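Local coordinates for RagB/SusD family nutrient uptake outer membrane protein (Bacteroides thetaiotaomicron, PDB 7KV2) that probably binds beta-glucans at the outer membrane of a gut bacterium, as a SusD-family surface glycan-binding protein that takes part in nutrient uptake, at residues A[306-311]-A[342-347]; A[351-356]-A[360-365]. One frame throughout, in Å; residues are numbered along the deposited sequence.

Contact 1 of 2, residues A[306-311]-A[342-347]; sequences YIWPNG and TCWNAQ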
ATOM      1  N   TYR A 306       4.722   9.880 -19.958  1.00 18.23           N
ATOM      2  CA  TYR A 306       3.730  10.565 -20.804  1.00 16.53           C
ATOM      3  C   TYR A 306       4.154  10.460 -22.276  1.00 16.79           C
ATOM      4  O   TYR A 306       5.321  10.824 -22.635  1.00 16.44           O
ATOM      5  CB  TYR A 306       3.614  12.012 -20.325  1.00 19.03           C
ATOM      6  CG  TYR A 306       2.402  12.758 -20.840  1.00 18.43           C
ATOM      7  CD1 TYR A 306       1.127  12.287 -20.629  1.00 18.64           C
ATOM      8  CD2 TYR A 306       2.553  13.984 -21.496  1.00 18.21           C
ATOM      9  CE1 TYR A 306       0.009  12.996 -21.049  1.00 18.88           C
ATOM     10  CE2 TYR A 306       1.451  14.705 -21.907  1.00 18.07           C
ATOM     11  CZ  TYR A 306       0.186  14.224 -21.667  1.00 19.37           C
ATOM     12  OH  TYR A 306      -0.907  14.921 -22.067  1.00 19.75           O
ATOM     13  N   ILE A 307       3.232   9.952 -23.093  1.00 15.06           N
ATOM     14  CA  ILE A 307       3.371   9.768 -24.564  1.00 15.78           C
ATOM     15  C   ILE A 307       4.660   8.985 -24.853  1.00 18.35           C
ATOM     16  O   ILE A 307       5.393   9.279 -25.839  1.00 18.23           O
ATOM     17  CB  ILE A 307       3.268  11.087 -25.328  1.00 17.51           C
ATOM     18  CG1 ILE A 307       2.253  12.029 -24.657  1.00 19.70           C
ATOM     19  CG2 ILE A 307       2.922  10.804 -26.778  1.00 17.64           C
ATOM     20  CD1 ILE A 307       2.124  13.375 -25.348  1.00 20.82           C
ATOM     21  N   TRP A 308       4.920   7.987 -24.009  1.00 16.64           N
ATOM     22  CA  TRP A 308       5.897   6.910 -24.337  1.00 17.02           C
ATOM     23  C   TRP A 308       5.455   6.225 -25.627  1.00 17.37           C
ATOM     24  O   TRP A 308       4.269   5.977 -25.831  1.00 17.17           O
ATOM     25  CB  TRP A 308       5.981   5.913 -23.180  1.00 17.16           C
ATOM     26  CG  TRP A 308       6.948   4.803 -23.430  1.00 18.47           C
ATOM     27  CD1 TRP A 308       6.645   3.547 -23.855  1.00 18.07           C
ATOM     28  CD2 TRP A 308       8.374   4.858 -23.290  1.00 17.68           C
ATOM     29  NE1 TRP A 308       7.791   2.798 -23.928  1.00 18.55           N
ATOM     30  CE2 TRP A 308       8.868   3.573 -23.620  1.00 17.40           C
ATOM     31  CE3 TRP A 308       9.278   5.821 -22.845  1.00 16.69           C
ATOM     32  CZ2 TRP A 308      10.228   3.276 -23.584  1.00 17.24           C
ATOM     33  CZ3 TRP A 308      10.619   5.519 -22.794  1.00 19.30           C
ATOM     34  CH2 TRP A 308      11.089   4.269 -23.197  1.00 18.30           C
ATOM     35  N   PRO A 309       6.394   5.891 -26.539  1.00 18.98           N
ATOM     36  CA  PRO A 309       6.048   5.023 -27.669  1.00 19.97           C
ATOM     37  C   PRO A 309       5.738   3.572 -27.217  1.00 21.38           C
ATOM     38  O   PRO A 309       6.649   2.776 -27.068  1.00 21.54           O
ATOM     39  CB  PRO A 309       7.297   5.165 -28.543  1.00 21.79           C
ATOM     40  CG  PRO A 309       8.429   5.432 -27.565  1.00 21.13           C
ATOM     41  CD  PRO A 309       7.797   6.341 -26.528  1.00 19.69           C
ATOM     42  N   ASN A 310       4.454   3.291 -27.042  1.00 21.36           N
ATOM     43  CA  ASN A 310       3.870   1.987 -26.636  1.00 22.25           C
ATOM     44  C   ASN A 310       4.614   0.827 -27.332  1.00 24.14           C
ATOM     45  O   ASN A 310       4.733   0.811 -28.589  1.00 21.84           O
ATOM     46  CB  ASN A 310       2.372   1.954 -26.910  1.00 24.59           C
ATOM     47  CG  ASN A 310       1.551   2.581 -25.816  1.00 24.06           C
ATOM     48  OD1 ASN A 310       2.104   3.127 -24.859  1.00 20.91           O
ATOM     49  ND2 ASN A 310       0.240   2.504 -25.965  1.00 23.76           N
ATOM     50  N   GLY A 311       5.087  -0.112 -26.530  1.00 23.65           N
ATOM     51  CA  GLY A 311       5.755  -1.349 -26.985  1.00 23.64           C
ATOM     52  C   GLY A 311       7.256  -1.238 -26.985  1.00 23.55           C
ATOM     53  O   GLY A 311       7.914  -2.313 -26.934  1.00 22.87           O
ATOM     54  N   THR A 342      13.305  -1.505  -9.269  1.00 14.33           N
ATOM     55  CA  THR A 342      12.629  -0.310  -8.687  1.00 14.67           C
ATOM     56  C   THR A 342      12.629   0.818  -9.712  1.00 15.22           C
ATOM     57  O   THR A 342      11.582   1.525  -9.835  1.00 16.95           O
ATOM     58  CB  THR A 342      13.282   0.136  -7.371  1.00 14.55           C
ATOM     59  OG1 THR A 342      13.165  -0.947  -6.438  1.00 14.50           O
ATOM     60  CG2 THR A 342      12.687   1.409  -6.819  1.00 13.53           C
ATOM     61  N   CYS A 343      13.764   1.065 -10.354  1.00 14.49           N
ATOM     62  CA  CYS A 343      14.028   2.305 -11.140  1.00 14.99           C
ATOM     63  C   CYS A 343      14.202   1.904 -12.606  1.00 16.47           C
ATOM     64  O   CYS A 343      15.232   1.355 -12.945  1.00 18.38           O
ATOM     65  CB  CYS A 343      15.296   2.992 -10.652  1.00 15.64           C
ATOM     66  SG  CYS A 343      15.438   3.215  -8.868  1.00 18.24           S
ATOM     67  N   TRP A 344      13.206   2.155 -13.449  1.00 17.31           N
ATOM     68  CA  TRP A 344      13.270   1.839 -14.889  1.00 17.78           C
ATOM     69  C   TRP A 344      13.783   3.104 -15.568  1.00 18.66           C
ATOM     70  O   TRP A 344      13.154   4.145 -15.425  1.00 16.61           O
ATOM     71  CB  TRP A 344      11.923   1.368 -15.439  1.00 19.14           C
ATOM     72  CG  TRP A 344      11.920   1.267 -16.929  1.00 19.74           C
ATOM     73  CD1 TRP A 344      12.754   0.510 -17.707  1.00 21.66           C
ATOM     74  CD2 TRP A 344      11.047   1.954 -17.830  1.00 19.30           C
ATOM     75  NE1 TRP A 344      12.442   0.667 -19.034  1.00 22.82           N
ATOM     76  CE2 TRP A 344      11.380   1.534 -19.134  1.00 18.07           C
ATOM     77  CE3 TRP A 344       9.962   2.818 -17.661  1.00 19.44           C
ATOM     78  CZ2 TRP A 344      10.756   2.052 -20.264  1.00 18.39           C
ATOM     79  CZ3 TRP A 344       9.301   3.276 -18.782  1.00 19.86           C
ATOM     80  CH2 TRP A 344       9.695   2.903 -20.065  1.00 17.28           C
ATOM     81  N   ASN A 345      14.975   3.028 -16.161  1.00 18.54           N
ATOM     82  CA  ASN A 345      15.633   4.172 -16.829  1.00 20.01           C
ATOM     83  C   ASN A 345      15.051   4.311 -18.235  1.00 22.20           C
ATOM     84  O   ASN A 345      15.698   3.880 -19.257  1.00 20.73           O
ATOM     85  CB  ASN A 345      17.153   3.985 -16.813  1.00 24.22           C
ATOM     86  CG  ASN A 345      17.898   5.266 -17.106  1.00 24.09           C
ATOM     87  OD1 ASN A 345      17.325   6.222 -17.622  1.00 23.30           O
ATOM     88  ND2 ASN A 345      19.173   5.293 -16.729  1.00 26.47           N
ATOM     89  N   ALA A 346      13.870   4.907 -18.319  1.00 21.14           N
ATOM     90  CA  ALA A 346      13.143   5.127 -19.575  1.00 18.90           C
ATOM     91  C   ALA A 346      14.021   5.919 -20.533  1.00 20.55           C
ATOM     92  O   ALA A 346      14.001   5.596 -21.748  1.00 20.66           O
ATOM     93  CB  ALA A 346      11.861   5.868 -19.318  1.00 18.31           C
ATOM     94  N   GLN A 347      14.684   6.976 -20.051  1.00 19.47           N
ATOM     95  CA  GLN A 347      15.465   7.847 -20.968  1.00 20.76           C
ATOM     96  C   GLN A 347      16.651   7.063 -21.535  1.00 21.12           C
ATOM     97  O   GLN A 347      16.879   7.175 -22.744  1.00 23.99           O
ATOM     98  CB  GLN A 347      15.961   9.138 -20.322  1.00 22.20           C
ATOM     99  CG  GLN A 347      16.537  10.120 -21.338  1.00 24.99           C
ATOM    100  CD  GLN A 347      15.547  10.454 -22.437  1.00 26.67           C
ATOM    101  OE1 GLN A 347      14.411  10.843 -22.171  1.00 25.25           O
ATOM    102  NE2 GLN A 347      15.996  10.318 -23.673  1.00 26.66           N
TER
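Trp308 and Ala346 mark the nearest approach of the two backbones, their CA atoms 8.9 Å apart, a spacing between the irregular loop 306-311 and the turn from strand 343-345 into helix 346-355 that is bridged mainly by the indole of Trp308. The two indoles, arriving from opposite directions, form a T-shaped pair: the benzo edge of Trp344 points at one face of Trp308, with six-membered ring centroids 4.8 Å apart and planes at 70°. Trp344 CZ2 lies 3.6 Å from Trp308 CZ2, while CD of the adjoining Pro309 lies over the opposite face, toward its rim. With CG anti to the backbone N (chi1 -180°), Trp308 reaches across to Ala346, whose O sits at the ring edge 3.5 Å from Trp308 CH2 and whose CB is 3.7 Å from Trp308 CZ3. In this SusD-family fold the buried cluster joins a long loop to the start of a helix, where Asn345 is the N-cap, its OD1 accepting from Ala348 N. Replacing Trp308 by an alanine would probably open a gap beside Ala346 and leave the Trp344 edge without its aromatic face. Both indole nitrogens are bonded just after 306-311: Trp308 NE1 to Thr312 O, and Trp344 NE1 to Asp313 OD2.

Contact 2 of 2, residues A[351-356]-A[360-365]; sequences DAHNAE and DKLSYT
One face of the His353 imidazole carries Leu362 CD1 in a CH-pi contact, 3.6 Å from the ring centroid, while Asn354 OD1 and Asp360 O lie at its edge, in the ring plane. The Asp360 carboxylate stands at 75° to the ring, its OD2 3.1 Å from His353 CE1. Beside the imidazole, the Asn354 carboxamide bridges to the backbone of Leu362 with both its ends; its CG lies beside the backbone N and anti to the carbonyl carbon (chi1 -66°), which brings the amide to Leu362. ND2 donates to Leu362 O at 2.9 Å, nearly straight at 171° and on a lone pair in the carbonyl plane; OD1 accepts from Leu362 N at 2.8 Å. The chain doubles back after helix 346-355, and the asparagine amide meets N and O of one residue in the extended returning segment, as the backbone of a neighbouring strand can, tying the C-terminal part of the helix to the loop that leads to strand 373-375. Asn354 OD1 accepts a second, longer bond, from His353 ND1 at 3.3 Å, and the two donors come from opposite faces of its plane. This pairing fixes the rotation of the amide and helps hold the imidazole in place. His353 also stacks on His357.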
ATOM      1  N   ASP A 351      17.797   6.631 -25.438  1.00 28.09           N
ATOM      2  CA  ASP A 351      19.171   7.065 -25.803  1.00 30.91           C
ATOM      3  C   ASP A 351      19.822   5.904 -26.554  1.00 34.71           C
ATOM      4  O   ASP A 351      20.407   6.149 -27.626  1.00 35.51           O
ATOM      5  CB  ASP A 351      20.039   7.448 -24.595  1.00 28.65           C
ATOM      6  CG  ASP A 351      19.588   8.682 -23.839  1.00 31.72           C
ATOM      7  OD1 ASP A 351      18.802   9.449 -24.403  1.00 32.70           O
ATOM      8  OD2 ASP A 351      20.026   8.866 -22.677  1.00 31.78           O
ATOM      9  N   ALA A 352      19.668   4.681 -26.047  1.00 34.23           N
ATOM     10  CA  ALA A 352      20.255   3.462 -26.652  1.00 37.31           C
ATOM     11  C   ALA A 352      19.629   3.235 -28.032  1.00 41.49           C
ATOM     12  O   ALA A 352      20.387   3.071 -29.027  1.00 38.73           O
ATOM     13  CB  ALA A 352      20.055   2.269 -25.755  1.00 34.84           C
ATOM     14  N   HIS A 353      18.296   3.212 -28.072  1.00 38.93           N
ATOM     15  CA  HIS A 353      17.482   3.065 -29.299  1.00 41.74           C
ATOM     16  C   HIS A 353      17.954   4.030 -30.389  1.00 41.81           C
ATOM     17  O   HIS A 353      18.041   3.585 -31.557  1.00 42.49           O
ATOM     18  CB  HIS A 353      16.006   3.336 -29.045  1.00 40.98           C
ATOM     19  CG  HIS A 353      15.226   3.141 -30.292  1.00 41.03           C
ATOM     20  ND1 HIS A 353      15.050   4.158 -31.209  1.00 36.51           N
ATOM     21  CD2 HIS A 353      14.663   2.028 -30.809  1.00 43.45           C
ATOM     22  CE1 HIS A 353      14.344   3.697 -32.217  1.00 41.06           C
ATOM     23  NE2 HIS A 353      14.100   2.381 -32.002  1.00 45.82           N
ATOM     24  N   ASN A 354      18.191   5.294 -30.030  1.00 41.67           N
ATOM     25  CA  ASN A 354      18.491   6.393 -30.985  1.00 40.76           C
ATOM     26  C   ASN A 354      19.933   6.267 -31.506  1.00 44.45           C
ATOM     27  O   ASN A 354      20.148   6.594 -32.683  1.00 43.42           O
ATOM     28  CB  ASN A 354      18.235   7.771 -30.368  1.00 39.89           C
ATOM     29  CG  ASN A 354      16.760   7.987 -30.076  1.00 35.46           C
ATOM     30  OD1 ASN A 354      15.917   7.255 -30.594  1.00 37.92           O
ATOM     31  ND2 ASN A 354      16.456   8.919 -29.189  1.00 35.72           N
ATOM     32  N   ALA A 355      20.883   5.862 -30.658  1.00 44.01           N
ATOM     33  CA  ALA A 355      22.240   5.437 -31.082  1.00 46.86           C
ATOM     34  C   ALA A 355      22.112   4.300 -32.115  1.00 50.56           C
ATOM     35  O   ALA A 355      22.695   4.445 -33.189  1.00 58.49           O
ATOM     36  CB  ALA A 355      23.079   5.051 -29.891  1.00 42.50           C
ATOM     37  N   GLU A 356      21.333   3.244 -31.838  1.00 54.59           N
ATOM     38  CA  GLU A 356      21.204   2.036 -32.710  1.00 53.48           C
ATOM     39  C   GLU A 356      20.299   2.297 -33.932  1.00 61.12           C
ATOM     40  O   GLU A 356      20.175   1.357 -34.748  1.00 66.10           O
ATOM     41  CB  GLU A 356      20.669   0.840 -31.915  1.00 49.76           C
ATOM     42  N   ASP A 360      15.308   6.566 -36.986  1.00 70.50           N
ATOM     43  CA  ASP A 360      14.054   6.336 -36.217  1.00 61.15           C
ATOM     44  C   ASP A 360      14.214   6.846 -34.764  1.00 53.57           C
ATOM     45  O   ASP A 360      13.922   6.065 -33.853  1.00 50.97           O
ATOM     46  CB  ASP A 360      13.711   4.840 -36.319  1.00 57.67           C
ATOM     47  CG  ASP A 360      12.494   4.369 -35.535  1.00 60.43           C
ATOM     48  OD1 ASP A 360      11.440   5.006 -35.648  1.00 62.45           O
ATOM     49  OD2 ASP A 360      12.612   3.368 -34.817  1.00 54.76           O
ATOM     50  N   LYS A 361      14.598   8.113 -34.552  1.00 51.68           N
ATOM     51  CA  LYS A 361      14.849   8.723 -33.207  1.00 56.77           C
ATOM     52  C   LYS A 361      13.535   8.843 -32.420  1.00 49.48           C
ATOM     53  O   LYS A 361      12.554   9.286 -33.001  1.00 43.96           O
ATOM     54  CB  LYS A 361      15.474  10.118 -33.328  1.00 61.91           C
ATOM     55  CG  LYS A 361      16.953  10.129 -33.704  1.00 69.31           C
ATOM     56  CD  LYS A 361      17.592  11.501 -33.582  1.00 73.78           C
ATOM     57  CE  LYS A 361      19.068  11.452 -33.251  1.00 80.48           C
ATOM     58  NZ  LYS A 361      19.856  10.868 -34.365  1.00 87.17           N
ATOM     59  N   LEU A 362      13.512   8.476 -31.136  1.00 40.70           N
ATOM     60  CA  LEU A 362      12.272   8.525 -30.325  1.00 33.76           C
ATOM     61  C   LEU A 362      12.500   9.417 -29.107  1.00 29.62           C
ATOM     62  O   LEU A 362      13.660   9.501 -28.607  1.00 28.47           O
ATOM     63  CB  LEU A 362      11.894   7.105 -29.895  1.00 34.82           C
ATOM     64  CG  LEU A 362      11.514   6.145 -31.017  1.00 35.46           C
ATOM     65  CD1 LEU A 362      11.561   4.719 -30.512  1.00 35.40           C
ATOM     66  CD2 LEU A 362      10.132   6.486 -31.561  1.00 38.50           C
ATOM     67  N   SER A 363      11.424  10.007 -28.605  1.00 26.62           N
ATOM     68  CA  SER A 363      11.393  10.657 -27.274  1.00 23.20           C
ATOM     69  C   SER A 363      10.060  10.301 -26.593  1.00 20.97           C
ATOM     70  O   SER A 363       9.109   9.901 -27.280  1.00 21.58           O
ATOM     71  CB  SER A 363      11.582  12.148 -27.390  1.00 25.64           C
ATOM     72  OG  SER A 363      10.502  12.727 -28.113  1.00 29.02           O
ATOM     73  N   TYR A 364       9.984  10.472 -25.288  1.00 19.81           N
ATOM     74  CA  TYR A 364       8.682  10.623 -24.596  1.00 19.03           C
ATOM     75  C   TYR A 364       8.563  12.109 -24.241  1.00 17.68           C
ATOM     76  O   TYR A 364       9.561  12.809 -24.415  1.00 20.77           O
ATOM     77  CB  TYR A 364       8.518   9.653 -23.417  1.00 16.05           C
ATOM     78  CG  TYR A 364       9.362   9.939 -22.206  1.00 17.37           C
ATOM     79  CD1 TYR A 364      10.641   9.434 -22.100  1.00 18.38           C
ATOM     80  CD2 TYR A 364       8.891  10.686 -21.139  1.00 16.52           C
ATOM     81  CE1 TYR A 364      11.441   9.697 -21.013  1.00 17.39           C
ATOM     82  CE2 TYR A 364       9.678  10.953 -20.033  1.00 16.48           C
ATOM     83  CZ  TYR A 364      10.971  10.485 -19.976  1.00 17.73           C
ATOM     84  OH  TYR A 364      11.790  10.691 -18.915  1.00 16.53           O
ATOM     85  N   THR A 365       7.434  12.503 -23.670  1.00 17.73           N
ATOM     86  CA  THR A 365       7.133  13.871 -23.210  1.00 17.95           C
ATOM     87  C   THR A 365       7.430  13.993 -21.713  1.00 17.81           C
ATOM     88  O   THR A 365       6.657  13.494 -20.900  1.00 17.32           O
ATOM     89  CB  THR A 365       5.710  14.269 -23.614  1.00 19.82           C
ATOM     90  OG1 THR A 365       5.629  14.180 -25.042  1.00 18.79           O
ATOM     91  CG2 THR A 365       5.389  15.681 -23.175  1.00 19.16           C
TER

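In the fold
Contact 1 and contact 2 follow one another along the chain and share helix 346-355: the first sits at its beginning, the second in its C-terminal part, with their centres about 11 Å apart. They also touch directly. Tyr306 O lies 2.9 Å from Thr365 N, a probable hydrogen bond between 306-311 and 360-365, and Gln347 OE1 packs 3.4 Å from Tyr364 CE1. Tyr364, which also touches Trp308 and Leu350, lies between the two. Contact 1 is buried and contact 2 lies at the surface, their centres about 23 and 34 Å respectively from the centre of the chain. The sodium site of Ile248, Ser250, Tyr253 and Tyr405 includes no residue of either contact.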